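Local atomic coordinates of uncharacterized protein lp_2219 (Lactobacillus plantarum, PDB entry 3HFQ), a protein that is of unknown function but belongs to the lactonase family of seven-bladed beta-propellers and may, as in that family, hydrolyse a lactone. Residues Arg259-Leu264 / Ile278-Thr283. The protein carries 1 engineered substitution. Residues are numbered along the deposited sequence; the frame is centred on the assembly and turned at random.
Sequences RGYNTL and IQQIST. With PO4 (phosphate ion), chain C.
Leu264 and Ile281 form an antiparallel hydrogen-bonded pair: Leu264 N gives to Ile281 O at 2.9 Å, and Ile281 N gives to Leu264 O at 3.0 Å. Their side chains share one face of the sheet, where Leu264 CB meets Ile281 CG2 at 4.0 Å and Tyr313 of the strand 309-315 packs against both. Leu264 CG rests 3.9 Å from Thr283 CG2, the two side chains crossing at about a right angle. That methyl also lies over the backbone of Thr263, while Thr283 OG1 bonds to Asn304 OD1. The pairing ends where Thr283 N donates to Asn262 O at 3.1 Å, from above the carbonyl plane. A water donates to the same oxygen and bonds to Ser282 OG, which also bonds Glu284 N, so two donors grip Asn262 O. The Gln280 side chain, bent at chi2 (-81°), brings its terminal amide group up to Thr263 and close to the rim of the Tyr261 ring, amide and ring planes being 86° apart. Before the strand, Asn262 OD1 takes the N-H of Gly260, and Asn262 and Thr263 form a G1 bulge opposite Asn258. Arg259 takes no part in the pairing; its NH1 and NH2 both donate to O2 of a phosphate probably from the crystallisation liquor. Strands 263-269 and 275-282 form the outer beta hairpin of a four-stranded antiparallel blade, the repeating unit of the seven-bladed beta-propeller.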
ATOM      1  N   ARG A 259       1.413 -13.357   2.052  1.00  9.90           N
ATOM      2  CA  ARG A 259       0.642 -14.088   1.047  1.00 11.26           C
ATOM      3  C   ARG A 259       1.277 -15.460   0.865  1.00 12.48           C
ATOM      4  O   ARG A 259       2.374 -15.584   0.318  1.00 13.82           O
ATOM      5  CB  ARG A 259       0.650 -13.341  -0.280  1.00 11.15           C
ATOM      6  CG  ARG A 259      -0.131 -12.046  -0.267  1.00 11.16           C
ATOM      7  CD  ARG A 259       0.127 -11.270  -1.543  1.00 13.50           C
ATOM      8  NE  ARG A 259       1.500 -10.769  -1.590  1.00 14.74           N
ATOM      9  CZ  ARG A 259       1.982 -10.000  -2.560  1.00 17.14           C
ATOM     10  NH1 ARG A 259       1.201  -9.647  -3.573  1.00 12.38           N
ATOM     11  NH2 ARG A 259       3.238  -9.565  -2.507  1.00 15.76           N
ATOM     12  N   GLY A 260       0.573 -16.487   1.321  1.00  8.78           N
ATOM     13  CA  GLY A 260       1.082 -17.846   1.247  1.00 13.94           C
ATOM     14  C   GLY A 260       0.898 -18.425   2.636  1.00 15.82           C
ATOM     15  O   GLY A 260       0.122 -19.359   2.830  1.00 15.07           O
ATOM     16  N   TYR A 261       1.608 -17.866   3.610  1.00 13.61           N
ATOM     17  CA  TYR A 261       1.470 -18.318   4.990  1.00 13.63           C
ATOM     18  C   TYR A 261       0.133 -17.751   5.467  1.00 14.00           C
ATOM     19  O   TYR A 261      -0.438 -18.194   6.466  1.00 10.84           O
ATOM     20  CB  TYR A 261       2.622 -17.785   5.852  1.00 11.38           C
ATOM     21  CG  TYR A 261       2.705 -18.427   7.220  1.00 11.28           C
ATOM     22  CD1 TYR A 261       2.840 -19.809   7.353  1.00 13.42           C
ATOM     23  CD2 TYR A 261       2.638 -17.658   8.380  1.00 14.47           C
ATOM     24  CE1 TYR A 261       2.899 -20.408   8.609  1.00 17.99           C
ATOM     25  CE2 TYR A 261       2.695 -18.246   9.637  1.00 18.97           C
ATOM     26  CZ  TYR A 261       2.828 -19.621   9.744  1.00 18.97           C
ATOM     27  OH  TYR A 261       2.885 -20.205  10.987  1.00 19.91           O
ATOM     28  N   ASN A 262      -0.349 -16.757   4.726  1.00 12.20           N
ATOM     29  CA  ASN A 262      -1.626 -16.096   4.979  1.00 13.89           C
ATOM     30  C   ASN A 262      -1.885 -15.632   6.408  1.00 13.64           C
ATOM     31  O   ASN A 262      -2.831 -16.081   7.065  1.00 10.26           O
ATOM     32  CB  ASN A 262      -2.777 -16.997   4.510  1.00  8.65           C
ATOM     33  CG  ASN A 262      -2.697 -17.318   3.029  1.00 12.57           C
ATOM     34  OD1 ASN A 262      -2.216 -16.509   2.232  1.00 10.60           O
ATOM     35  ND2 ASN A 262      -3.182 -18.496   2.649  1.00 11.23           N
ATOM     36  N   THR A 263      -1.057 -14.708   6.880  1.00 11.86           N
ATOM     37  CA  THR A 263      -1.209 -14.168   8.225  1.00 10.95           C
ATOM     38  C   THR A 263      -0.828 -12.702   8.248  1.00 11.51           C
ATOM     39  O   THR A 263      -0.356 -12.144   7.260  1.00  9.00           O
ATOM     40  CB  THR A 263      -0.242 -14.822   9.226  1.00 10.96           C
ATOM     41  OG1 THR A 263       1.101 -14.494   8.843  1.00 11.37           O
ATOM     42  CG2 THR A 263      -0.404 -16.331   9.252  1.00  8.33           C
ATOM     43  N   LEU A 264      -1.057 -12.091   9.402  1.00 11.48           N
ATOM     44  CA  LEU A 264      -0.638 -10.729   9.648  1.00  9.36           C
ATOM     45  C   LEU A 264       0.362 -10.992  10.761  1.00  8.69           C
ATOM     46  O   LEU A 264       0.045 -11.694  11.724  1.00 12.63           O
ATOM     47  CB  LEU A 264      -1.775  -9.849  10.177  1.00 11.63           C
ATOM     48  CG  LEU A 264      -2.913  -9.442   9.235  1.00 13.67           C
ATOM     49  CD1 LEU A 264      -3.694  -8.303   9.881  1.00 18.76           C
ATOM     50  CD2 LEU A 264      -2.354  -8.994   7.889  1.00 13.37           C
ATOM     51  N   ILE A 278       5.657 -10.515  17.894  1.00 14.23           N
ATOM     52  CA  ILE A 278       4.848 -10.874  19.051  1.00 15.48           C
ATOM     53  C   ILE A 278       3.583 -11.653  18.698  1.00 13.52           C
ATOM     54  O   ILE A 278       2.920 -12.191  19.586  1.00 15.33           O
ATOM     55  CB  ILE A 278       4.454  -9.626  19.883  1.00 13.99           C
ATOM     56  CG1 ILE A 278       3.592  -8.679  19.048  1.00 12.51           C
ATOM     57  CG2 ILE A 278       5.708  -8.905  20.368  1.00 15.79           C
ATOM     58  CD1 ILE A 278       2.927  -7.594  19.867  1.00 16.65           C
ATOM     59  N   GLN A 279       3.245 -11.718  17.413  1.00 10.53           N
ATOM     60  CA  GLN A 279       2.055 -12.456  16.996  1.00 13.93           C
ATOM     61  C   GLN A 279       1.963 -12.750  15.497  1.00 14.80           C
ATOM     62  O   GLN A 279       2.395 -11.958  14.661  1.00 14.01           O
ATOM     63  CB  GLN A 279       0.782 -11.710  17.437  1.00 16.67           C
ATOM     64  CG  GLN A 279      -0.521 -12.364  16.953  1.00 16.53           C
ATOM     65  CD  GLN A 279      -1.780 -11.629  17.403  1.00 13.98           C
ATOM     66  OE1 GLN A 279      -1.819 -10.399  17.439  1.00 13.54           O
ATOM     67  NE2 GLN A 279      -2.824 -12.387  17.724  1.00 14.29           N
ATOM     68  N   GLN A 280       1.404 -13.915  15.185  1.00  8.99           N
ATOM     69  CA  GLN A 280       1.161 -14.366  13.817  1.00 11.15           C
ATOM     70  C   GLN A 280      -0.303 -14.800  13.856  1.00 15.59           C
ATOM     71  O   GLN A 280      -0.651 -15.731  14.581  1.00 20.26           O
ATOM     72  CB  GLN A 280       2.037 -15.575  13.466  1.00 18.70           C
ATOM     73  CG  GLN A 280       3.502 -15.268  13.165  1.00 16.05           C
ATOM     74  CD  GLN A 280       3.733 -14.762  11.751  1.00 20.67           C
ATOM     75  OE1 GLN A 280       4.879 -14.587  11.325  1.00 24.69           O
ATOM     76  NE2 GLN A 280       2.649 -14.522  11.013  1.00 14.64           N
ATOM     77  N   ILE A 281      -1.165 -14.125  13.100  1.00 10.44           N
ATOM     78  CA  ILE A 281      -2.584 -14.472  13.103  1.00 11.50           C
ATOM     79  C   ILE A 281      -3.134 -14.643  11.694  1.00 15.19           C
ATOM     80  O   ILE A 281      -2.919 -13.804  10.820  1.00 11.29           O
ATOM     81  CB  ILE A 281      -3.404 -13.408  13.876  1.00 16.56           C
ATOM     82  CG1 ILE A 281      -4.873 -13.830  13.959  1.00 14.67           C
ATOM     83  CG2 ILE A 281      -3.251 -12.043  13.210  1.00 14.82           C
ATOM     84  CD1 ILE A 281      -5.680 -13.029  14.963  1.00 13.33           C
ATOM     85  N   SER A 282      -3.837 -15.750  11.473  1.00  8.15           N
ATOM     86  CA  SER A 282      -4.407 -16.043  10.166  1.00  8.59           C
ATOM     87  C   SER A 282      -5.337 -14.938   9.681  1.00 12.00           C
ATOM     88  O   SER A 282      -6.034 -14.311  10.478  1.00 13.03           O
ATOM     89  CB  SER A 282      -5.180 -17.364  10.217  1.00 10.90           C
ATOM     90  OG  SER A 282      -5.855 -17.606   8.995  1.00 16.82           O
ATOM     91  N   THR A 283      -5.342 -14.710   8.370  1.00 10.06           N
ATOM     92  CA  THR A 283      -6.212 -13.704   7.774  1.00 11.62           C
ATOM     93  C   THR A 283      -7.547 -14.338   7.366  1.00 11.67           C
ATOM     94  O   THR A 283      -8.415 -13.672   6.805  1.00 10.58           O
ATOM     95  CB  THR A 283      -5.552 -13.046   6.542  1.00  9.38           C
ATOM     96  OG1 THR A 283      -5.233 -14.044   5.563  1.00 11.53           O
ATOM     97  CG2 THR A 283      -4.275 -12.318   6.955  1.00  7.29           C
TER
HETATM   98  P   PO4 C 402       3.135  -7.987  -6.304  1.00 18.55           P
HETATM   99  O1  PO4 C 402       2.742  -9.435  -6.783  1.00 21.26           O
HETATM  100  O2  PO4 C 402       2.660  -7.774  -4.818  1.00 16.27           O
HETATM  101  O3  PO4 C 402       4.699  -7.806  -6.393  1.00 26.00           O
HETATM  102  O4  PO4 C 402       2.433  -6.918  -7.228  1.00 24.62           O
HETATM  103  O   HOH W   1      -3.713 -18.652   7.468  1.00 18.39           O